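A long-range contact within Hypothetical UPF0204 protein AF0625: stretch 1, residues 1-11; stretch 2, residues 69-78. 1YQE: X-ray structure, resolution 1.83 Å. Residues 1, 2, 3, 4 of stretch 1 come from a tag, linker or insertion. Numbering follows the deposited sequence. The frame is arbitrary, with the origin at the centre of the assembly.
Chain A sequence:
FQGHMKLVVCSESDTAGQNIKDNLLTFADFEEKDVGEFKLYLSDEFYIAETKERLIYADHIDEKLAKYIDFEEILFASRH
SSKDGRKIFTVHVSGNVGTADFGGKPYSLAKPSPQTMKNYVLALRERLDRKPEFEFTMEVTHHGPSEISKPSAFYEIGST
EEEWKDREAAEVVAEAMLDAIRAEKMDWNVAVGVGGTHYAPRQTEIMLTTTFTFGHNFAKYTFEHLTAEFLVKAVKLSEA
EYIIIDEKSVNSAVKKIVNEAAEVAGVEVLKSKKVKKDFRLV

Stretch 1, residues 1-11: FQGHMKLVVCS
Stretch 2 69-78: IDFEEILFAS

The one charged pairing sits near the start of the ladder: Lys6 NZ donates to Glu72 OE2 at 3.1 Å, a salt bridge. Lys6 reaches it with chi1 m, chi2 and chi3 t and chi4 p; Glu72 answers with chi1 p and chi2 t, so that its carboxylate ends nearer stretch 1 than its sideways CA-to-CB bond alone would suggest.

Backbone bonds carry the rest of the polar load. The two strands are parallel, with their N-to-C directions 29° apart and their axes approaching to 4.5 Å. Leu7 pairs with Ile74, Val8 with Leu75 and Val9 with Phe76, at CA-CA distances of 4.7 to 4.8 Å. In a parallel ladder each bonded residue of one strand uses its N and O on two residues that flank its partner. Thus Leu7 N donates to Glu73 O (3.0 Å) and Leu7 O accepts from Leu75 N (2.8 Å); two residues on, Val9 N donates to Leu75 O (3.0 Å) and Val9 O accepts from Ala77 N (2.8 Å). Upstream, Glu72 N donates to Met5 O at 2.9 Å. The same carbonyls take CA-H...O contacts, as from Ile74 CA to Leu7 O (3.1 Å) and Val8 CA to Leu75 O (3.2 Å). Phi/psi are extended: -120/125 at Leu7, -97/129 at Val8, -119/133 at Val9, -123/136 at Ile74 and -115/103 at Leu75.

Water extends the pairing at both ends. One accepts from Met5 N (3.0 Å) and donates to Asp70 O (2.6 Å); another accepts from Ser11 N (2.8 Å) and donates to Ala77 O (2.7 Å).

Side chains alternate between faces. Leu7, Val9, Ile74 and Phe76 share one. Leu7 (chi1 t, chi2 p) lays CD2 over the Phe71 ring, 3.5 Å from the centroid and 7° off its normal, a CH-pi contact; Phe71 has chi1 p and chi2 90°. Leu7 CD1 also meets Ile69 CD1 at 4.0 Å. Val9 (t) packs CG2 against Ile74 CG2 (3.5 Å) and CB obliquely against Phe76 CD2 (3.8 Å), with Ile74 m,t and Phe76 chi1 m. On the face of Val8 and Leu75, Val8 (t) places CG2 4.3 Å from Leu75 CB, and its CG1 is 4.2 Å from Ala77 CB.

Residues 1-4 derive from an expression tag. There Gly3, at phi 58°, brings its CA to 3.8 Å from Asp70 CB; a CB on Gly3 would clash with that atom.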

# COMPACT_ATOMS: atom_id res chain seq x y z
N PHE A 1 12.23 18.14 -4.43
CA PHE A 1 12.90 17.26 -5.45
C PHE A 1 12.54 15.81 -5.17
O PHE A 1 12.47 15.39 -4.01
CB PHE A 1 14.41 17.46 -5.39
CG PHE A 1 14.83 18.91 -5.38
CD1 PHE A 1 14.80 19.63 -4.19
CD2 PHE A 1 15.20 19.55 -6.55
CE1 PHE A 1 15.14 20.99 -4.17
CE2 PHE A 1 15.54 20.90 -6.55
CZ PHE A 1 15.51 21.62 -5.36
N GLN A 2 12.32 15.04 -6.23
CA GLN A 2 11.94 13.63 -6.09
C GLN A 2 12.96 12.63 -6.63
O GLN A 2 12.79 11.43 -6.45
CB GLN A 2 10.61 13.39 -6.80
CG GLN A 2 10.67 13.60 -8.31
CD GLN A 2 9.40 13.16 -9.01
OE1 GLN A 2 8.31 13.67 -8.74
NE2 GLN A 2 9.53 12.21 -9.93
N GLY A 3 14.00 13.11 -7.30
CA GLY A 3 14.97 12.18 -7.85
C GLY A 3 14.23 11.25 -8.79
O GLY A 3 13.25 11.66 -9.42
N HIS A 4 14.66 10.00 -8.89
CA HIS A 4 14.00 9.04 -9.77
C HIS A 4 14.07 7.62 -9.21
O HIS A 4 13.51 6.69 -9.77
CB HIS A 4 14.64 9.06 -11.16
CG HIS A 4 16.04 8.54 -11.19
ND1 HIS A 4 17.08 9.15 -10.52
CD2 HIS A 4 16.56 7.43 -11.78
CE1 HIS A 4 18.19 8.44 -10.70
NE2 HIS A 4 17.90 7.40 -11.46
N MET A 5 14.77 7.46 -8.09
CA MET A 5 14.92 6.15 -7.49
C MET A 5 13.87 5.85 -6.44
O MET A 5 13.31 6.76 -5.82
CB MET A 5 16.31 6.00 -6.90
CG MET A 5 17.41 6.26 -7.90
SD MET A 5 19.01 5.87 -7.25
CE MET A 5 19.22 4.21 -7.86
N LYS A 6 13.60 4.57 -6.24
CA LYS A 6 12.62 4.12 -5.27
C LYS A 6 13.31 3.71 -3.98
O LYS A 6 14.43 3.20 -3.99
CB LYS A 6 11.80 2.97 -5.86
CG LYS A 6 11.08 3.39 -7.15
CD LYS A 6 10.22 2.29 -7.72
CE LYS A 6 9.42 2.80 -8.92
NZ LYS A 6 10.30 3.12 -10.08
N LEU A 7 12.63 3.94 -2.85
CA LEU A 7 13.19 3.63 -1.55
C LEU A 7 12.37 2.63 -0.75
O LEU A 7 11.17 2.83 -0.53
CB LEU A 7 13.32 4.93 -0.73
CG LEU A 7 13.72 4.83 0.74
CD1 LEU A 7 15.11 4.23 0.88
CD2 LEU A 7 13.69 6.23 1.36
N VAL A 8 13.02 1.56 -0.32
CA VAL A 8 12.37 0.54 0.49
C VAL A 8 12.74 0.87 1.94
O VAL A 8 13.91 1.06 2.25
CB VAL A 8 12.88 -0.87 0.13
CG1 VAL A 8 12.24 -1.92 1.06
CG2 VAL A 8 12.54 -1.18 -1.31
N VAL A 9 11.74 0.95 2.81
CA VAL A 9 11.95 1.28 4.21
C VAL A 9 11.50 0.16 5.13
O VAL A 9 10.40 -0.36 4.97
CB VAL A 9 11.17 2.56 4.59
CG1 VAL A 9 11.28 2.81 6.09
CG2 VAL A 9 11.68 3.75 3.81
N CYS A 10 12.35 -0.19 6.09
CA CYS A 10 12.02 -1.24 7.06
C CYS A 10 12.44 -0.84 8.47
O CYS A 10 13.19 0.12 8.67
CB CYS A 10 12.71 -2.56 6.68
SG CYS A 10 14.51 -2.53 6.69
N SER A 11 11.93 -1.58 9.45
CA SER A 11 12.23 -1.32 10.85
C SER A 11 13.28 -2.30 11.36
O SER A 11 13.21 -3.50 11.07
CB SER A 11 10.95 -1.45 11.69
OG SER A 11 11.19 -1.13 13.05
N ILE A 69 19.00 11.48 0.85
CA ILE A 69 18.85 10.91 -0.49
C ILE A 69 17.58 11.35 -1.19
O ILE A 69 16.60 11.72 -0.54
CB ILE A 69 18.84 9.36 -0.47
CG1 ILE A 69 17.92 8.86 0.64
CG2 ILE A 69 20.26 8.84 -0.31
CD1 ILE A 69 17.63 7.37 0.57
N ASP A 70 17.60 11.29 -2.51
CA ASP A 70 16.44 11.65 -3.33
C ASP A 70 15.73 10.36 -3.74
O ASP A 70 16.37 9.41 -4.20
CB ASP A 70 16.87 12.38 -4.59
CG ASP A 70 17.23 13.82 -4.34
OD1 ASP A 70 17.35 14.23 -3.16
OD2 ASP A 70 17.40 14.55 -5.34
N PHE A 71 14.41 10.35 -3.58
CA PHE A 71 13.62 9.18 -3.96
C PHE A 71 12.21 9.64 -4.31
O PHE A 71 11.68 10.57 -3.71
CB PHE A 71 13.62 8.15 -2.82
CG PHE A 71 13.26 8.72 -1.48
CD1 PHE A 71 11.93 8.76 -1.06
CD2 PHE A 71 14.24 9.23 -0.64
CE1 PHE A 71 11.58 9.30 0.18
CE2 PHE A 71 13.91 9.76 0.61
CZ PHE A 71 12.58 9.80 1.02
N GLU A 72 11.61 8.99 -5.31
CA GLU A 72 10.27 9.35 -5.78
C GLU A 72 9.14 8.68 -5.02
O GLU A 72 7.99 9.12 -5.11
CB GLU A 72 10.14 9.05 -7.27
CG GLU A 72 10.56 7.65 -7.65
CD GLU A 72 10.42 7.38 -9.14
OE1 GLU A 72 10.40 8.35 -9.93
OE2 GLU A 72 10.34 6.19 -9.52
N GLU A 73 9.45 7.61 -4.30
CA GLU A 73 8.42 6.92 -3.54
C GLU A 73 9.02 5.97 -2.52
O GLU A 73 10.21 5.66 -2.57
CB GLU A 73 7.50 6.12 -4.48
CG GLU A 73 8.08 4.79 -4.95
CD GLU A 73 7.07 3.95 -5.72
OE1 GLU A 73 7.01 4.06 -6.96
OE2 GLU A 73 6.32 3.20 -5.07
N ILE A 74 8.18 5.52 -1.60
CA ILE A 74 8.60 4.60 -0.55
C ILE A 74 7.77 3.32 -0.56
O ILE A 74 6.55 3.35 -0.71
CB ILE A 74 8.43 5.23 0.85
CG1 ILE A 74 9.34 6.45 1.00
CG2 ILE A 74 8.77 4.19 1.93
CD1 ILE A 74 9.13 7.21 2.31
N LEU A 75 8.46 2.20 -0.43
CA LEU A 75 7.81 0.90 -0.32
C LEU A 75 8.16 0.44 1.10
O LEU A 75 9.29 0.03 1.36
CB LEU A 75 8.35 -0.10 -1.35
CG LEU A 75 7.97 0.13 -2.81
CD1 LEU A 75 8.98 1.04 -3.48
CD2 LEU A 75 7.93 -1.20 -3.53
N PHE A 76 7.21 0.56 2.02
CA PHE A 76 7.44 0.12 3.39
C PHE A 76 7.34 -1.39 3.44
O PHE A 76 6.34 -1.96 2.98
CB PHE A 76 6.38 0.70 4.34
CG PHE A 76 6.49 2.19 4.54
CD1 PHE A 76 5.58 3.04 3.92
CD2 PHE A 76 7.48 2.73 5.36
CE1 PHE A 76 5.66 4.42 4.13
CE2 PHE A 76 7.56 4.10 5.56
CZ PHE A 76 6.65 4.95 4.95
N ALA A 77 8.36 -2.04 3.98
CA ALA A 77 8.39 -3.49 4.10
C ALA A 77 8.18 -3.78 5.58
O ALA A 77 8.97 -3.37 6.41
CB ALA A 77 9.74 -4.03 3.64
N SER A 78 7.10 -4.49 5.89
CA SER A 78 6.80 -4.77 7.28
C SER A 78 5.99 -6.04 7.48
O SER A 78 5.51 -6.65 6.53
CB SER A 78 6.02 -3.59 7.88
OG SER A 78 5.33 -3.96 9.06
O HOH W 1 13.61 13.15 -2.30
O HOH W 2 7.68 11.98 -6.15
O HOH W 3 16.88 9.18 -6.77
O HOH W 4 9.79 -3.34 8.97